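Side-chain contacts in proline dehydrogenase (Bradyrhizobium japonicum USDA 110, PDB 3HAZ), which oxidises proline to glutamate in two steps, probably to supply carbon and nitrogen, using an FAD-dependent proline dehydrogenase and an NAD-dependent aldehyde dehydrogenase joined in one chain: residues T71-A76 with V146-A151; Q95-K100 with A153-T158. One frame throughout, in Å; residues are numbered along the deposited sequence.

How the interactions relate
Both interactions lie in the helical region that belongs to the DNA-binding domain family of PutA, and their centres lie about 12 Å apart. Along the chain the order is 71-76, 95-100, 146-151, 153-158, so the segments alternate: the first pairs with the third and the second with the fourth. Helices 71-85 and 90-100 follow each other, as do helices 140-149 and 151-168, and each contact thus joins one helix of the earlier pair to one of the later. The two meet directly where Val-146 CG2 packs on Val-154 CG2 at 3.9 Å. Together they tie consecutive helix pairs into one bundle, away from the FAD and NAD sites.

Interaction 1: T71-A76 with V146-A151; sequences TKEGLA and VKRLGA
Arg-148 NH2 donates to Glu-73 OE2 at 2.6 Å, and with an N-H...O angle of 172° this is a short, nearly straight bond. OE2 receives it on the syn lone pair, facing its sister oxygen, and lies essentially in the guanidinium plane. The second arm of the salt bridge, Arg-148 NH1 to Glu-73 OE1, is longer at 3.0 Å and more bent; OE1 is also met on its syn side, but the donor stands out of the carboxylate plane. Arg-148 therefore presents its NH1/NH2 end, and each nitrogen takes one oxygen, with the two flat groups nearly coplanar, their planes 24° apart. Such a two-point grip resists rotation of either group.

The nearest CA atoms of the two segments, those of Glu-73 and Val-146, are 10.9 Å apart, evidence that long side chains bridge helices 71-85 and 140-149 within this all-helical region. Glu-73 stretches out beyond CG, whereas Arg-148 starts with CG anti to the backbone N (chi1 -163°) and then bends at chi3, turning its guanidinium end-on to the carboxylate. OE1 also accepts from Ser-70 N, so two donors hold that oxygen near the start of helix 71-85. Glu-73 additionally packs on Thr-141 and Leu-145 of helix 140-149, while Arg-148 rests against Pro-479 of a second subunit, placing the bridge beside a subunit interface.

Interaction 2: Q95-K100 with A153-T158; sequences QFIEDK and AVRTAT
Ile-97 and Arg-155, whose CA atoms, 6.2 Å apart, are the nearest between the two segments, form the close-packed part of this contact. Ile-97 CG2 lies 3.9 Å from Arg-155 CB as the two side chains run antiparallel, flank to flank. The arginine chain is straight as far as NE, which carries it obliquely across the backbone of helix 90-100 and brings NE 2.9 Å from Ile-97 O. At an N-H...O angle of 120° that hydrogen bond is weak. The next carbonyl oxygen, Glu-98 O, sits 3.2 Å above one face of the Arg-155 guanidinium, nearer its edge than its centre.

The interface joins helix 90-100 to helix 151-168 within the helical bundle, and a wider pi-type turn at 96-100 marks this part of the first helix. Ile-97 continues the apolar packing onto Leu-84 of helix 71-85 and Met-162 of helix 151-168.

The exposed Glu-98 side is looser. Although its CB points away from the other helix, a bend at chi2 (-50°) returns the carboxylate to the arginine, where OE2 stays 4.5 Å from Arg-155 NE and far from the plane of the guanidinium. One water closes the gap, accepting from Arg-155 NH1 at 2.8 Å and donating to Glu-98 OE2 at 3.3 Å. The direct salt bridges run to other partners: Glu-98 OE1 to Arg-159, and Arg-155 NH2 to Glu-103.

Interaction 1: T71-A76 with V146-A151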
# COMPACT_ATOMS: atom_id res chain seq x y z
N THR A 71 34.62 -11.39 7.62
CA THR A 71 35.32 -12.63 7.92
C THR A 71 36.50 -12.84 6.97
O THR A 71 37.55 -13.34 7.37
CB THR A 71 34.38 -13.85 7.87
OG1 THR A 71 33.77 -13.93 6.58
CG2 THR A 71 33.29 -13.72 8.92
N LYS A 72 36.32 -12.46 5.70
CA LYS A 72 37.39 -12.61 4.72
C LYS A 72 38.59 -11.73 5.07
O LYS A 72 39.74 -12.13 4.91
CB LYS A 72 36.91 -12.27 3.31
CG LYS A 72 37.98 -12.53 2.24
CD LYS A 72 37.85 -11.58 1.06
CE LYS A 72 36.56 -11.80 0.31
NZ LYS A 72 36.56 -13.10 -0.39
N GLU A 73 38.30 -10.52 5.54
CA GLU A 73 39.36 -9.58 5.89
C GLU A 73 40.09 -10.02 7.15
O GLU A 73 41.32 -9.91 7.24
CB GLU A 73 38.78 -8.17 6.05
CG GLU A 73 38.39 -7.55 4.73
CD GLU A 73 37.58 -6.28 4.88
OE1 GLU A 73 36.96 -6.08 5.94
OE2 GLU A 73 37.57 -5.48 3.92
N GLY A 74 39.33 -10.51 8.12
CA GLY A 74 39.92 -11.06 9.32
C GLY A 74 40.84 -12.21 8.96
O GLY A 74 41.96 -12.31 9.47
N LEU A 75 40.37 -13.09 8.08
CA LEU A 75 41.15 -14.25 7.68
C LEU A 75 42.46 -13.83 7.01
O LEU A 75 43.52 -14.36 7.32
CB LEU A 75 40.34 -15.17 6.75
CG LEU A 75 41.06 -16.49 6.42
CD1 LEU A 75 40.10 -17.67 6.39
CD2 LEU A 75 41.83 -16.39 5.11
N ALA A 76 42.37 -12.88 6.09
CA ALA A 76 43.55 -12.44 5.35
C ALA A 76 44.61 -11.83 6.27
O ALA A 76 45.81 -12.04 6.07
CB ALA A 76 43.17 -11.46 4.24
N VAL A 146 42.83 -1.27 2.67
CA VAL A 146 43.64 -0.06 2.74
C VAL A 146 42.84 1.15 2.26
O VAL A 146 42.87 2.21 2.88
CB VAL A 146 44.95 -0.19 1.93
CG1 VAL A 146 45.56 1.18 1.66
CG2 VAL A 146 45.94 -1.08 2.66
N LYS A 147 42.12 0.98 1.16
CA LYS A 147 41.28 2.04 0.64
C LYS A 147 40.22 2.46 1.67
O LYS A 147 39.92 3.64 1.81
CB LYS A 147 40.63 1.60 -0.69
CG LYS A 147 39.70 2.61 -1.32
CD LYS A 147 39.33 2.20 -2.75
CE LYS A 147 38.31 3.13 -3.38
NZ LYS A 147 36.90 2.82 -2.97
N ARG A 148 39.68 1.49 2.40
CA ARG A 148 38.60 1.76 3.33
C ARG A 148 39.07 2.34 4.66
O ARG A 148 38.50 3.31 5.16
CB ARG A 148 37.77 0.50 3.58
CG ARG A 148 36.42 0.80 4.20
CD ARG A 148 35.55 -0.44 4.33
NE ARG A 148 35.92 -1.24 5.50
CZ ARG A 148 36.44 -2.46 5.43
NH1 ARG A 148 36.74 -3.12 6.55
NH2 ARG A 148 36.66 -3.02 4.25
N LEU A 149 40.11 1.74 5.24
CA LEU A 149 40.58 2.13 6.57
C LEU A 149 41.79 3.06 6.52
O LEU A 149 42.01 3.85 7.44
CB LEU A 149 40.94 0.88 7.38
CG LEU A 149 39.85 -0.13 7.74
CD1 LEU A 149 40.46 -1.37 8.38
CD2 LEU A 149 38.80 0.48 8.66
N GLY A 150 42.58 2.98 5.45
CA GLY A 150 43.85 3.67 5.37
C GLY A 150 44.96 2.69 5.72
O GLY A 150 44.75 1.76 6.49
N ALA A 151 46.15 2.90 5.15
CA ALA A 151 47.27 1.98 5.39
C ALA A 151 47.67 1.88 6.87
O ALA A 151 47.92 0.78 7.36
CB ALA A 151 48.47 2.35 4.52

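Interaction 2: Q95-K100 with A153-T158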
# COMPACT_ATOMS: atom_id res chain seq x y z
N GLN A 95 59.93 -3.81 9.66
CA GLN A 95 60.27 -3.02 8.49
C GLN A 95 59.28 -3.28 7.37
O GLN A 95 58.85 -2.36 6.67
CB GLN A 95 61.69 -3.33 8.01
N PHE A 96 58.92 -4.55 7.19
CA PHE A 96 57.94 -4.90 6.18
C PHE A 96 56.63 -4.19 6.47
O PHE A 96 56.05 -3.54 5.60
CB PHE A 96 57.72 -6.41 6.15
CG PHE A 96 56.65 -6.83 5.18
CD1 PHE A 96 56.96 -7.04 3.85
CD2 PHE A 96 55.34 -6.98 5.60
CE1 PHE A 96 55.98 -7.42 2.95
CE2 PHE A 96 54.35 -7.36 4.70
CZ PHE A 96 54.67 -7.58 3.38
N ILE A 97 56.17 -4.31 7.71
CA ILE A 97 54.90 -3.73 8.14
C ILE A 97 54.82 -2.22 7.89
O ILE A 97 53.83 -1.73 7.35
CB ILE A 97 54.61 -4.06 9.60
CG1 ILE A 97 54.32 -5.56 9.74
CG2 ILE A 97 53.44 -3.24 10.11
CD1 ILE A 97 54.22 -6.03 11.19
N GLU A 98 55.87 -1.49 8.27
CA GLU A 98 55.90 -0.04 8.10
C GLU A 98 56.18 0.40 6.67
O GLU A 98 55.58 1.36 6.18
CB GLU A 98 56.94 0.59 9.04
CG GLU A 98 56.60 0.51 10.53
CD GLU A 98 55.18 0.99 10.83
OE1 GLU A 98 54.49 0.34 11.64
OE2 GLU A 98 54.75 2.00 10.24
N ASP A 99 57.10 -0.29 5.99
CA ASP A 99 57.60 0.19 4.70
C ASP A 99 56.86 -0.35 3.49
O ASP A 99 56.69 0.37 2.51
CB ASP A 99 59.10 -0.12 4.56
CG ASP A 99 59.96 0.65 5.55
OD1 ASP A 99 59.44 1.60 6.19
OD2 ASP A 99 61.15 0.30 5.70
N LYS A 100 56.43 -1.60 3.55
CA LYS A 100 55.89 -2.29 2.38
C LYS A 100 54.39 -2.51 2.45
O LYS A 100 53.65 -2.19 1.52
CB LYS A 100 56.60 -3.64 2.20
CG LYS A 100 58.11 -3.55 2.02
CD LYS A 100 58.46 -2.88 0.71
CE LYS A 100 59.97 -2.76 0.53
NZ LYS A 100 60.33 -2.02 -0.72
N ALA A 153 45.90 2.11 9.64
CA ALA A 153 44.99 1.27 10.41
C ALA A 153 45.17 -0.21 10.06
O ALA A 153 45.02 -1.08 10.92
CB ALA A 153 43.54 1.71 10.20
N VAL A 154 45.48 -0.50 8.80
CA VAL A 154 45.71 -1.88 8.38
C VAL A 154 46.95 -2.45 9.07
O VAL A 154 46.95 -3.61 9.50
CB VAL A 154 45.82 -2.01 6.84
CG1 VAL A 154 46.23 -3.45 6.44
CG2 VAL A 154 44.49 -1.60 6.19
N ARG A 155 48.00 -1.64 9.19
CA ARG A 155 49.19 -2.04 9.92
C ARG A 155 48.85 -2.33 11.37
O ARG A 155 49.24 -3.37 11.93
CB ARG A 155 50.29 -0.98 9.82
CG ARG A 155 50.74 -0.71 8.39
CD ARG A 155 51.85 0.34 8.29
NE ARG A 155 52.15 0.61 6.89
CZ ARG A 155 51.92 1.77 6.28
NH1 ARG A 155 51.42 2.80 6.96
NH2 ARG A 155 52.21 1.91 4.99
N THR A 156 48.09 -1.43 11.98
CA THR A 156 47.65 -1.61 13.36
C THR A 156 46.81 -2.88 13.51
O THR A 156 47.01 -3.66 14.44
CB THR A 156 46.85 -0.40 13.85
OG1 THR A 156 47.68 0.77 13.75
CG2 THR A 156 46.41 -0.59 15.29
N ALA A 157 45.86 -3.08 12.60
CA ALA A 157 45.05 -4.30 12.61
C ALA A 157 45.91 -5.56 12.43
O ALA A 157 45.65 -6.60 13.05
CB ALA A 157 43.96 -4.23 11.54
N THR A 158 46.92 -5.48 11.56
CA THR A 158 47.81 -6.61 11.32
C THR A 158 48.64 -6.95 12.57
O THR A 158 48.85 -8.12 12.88
CB THR A 158 48.77 -6.35 10.14
OG1 THR A 158 48.01 -6.17 8.93
CG2 THR A 158 49.72 -7.52 9.96
O HOH W 1 51.81 3.33 9.72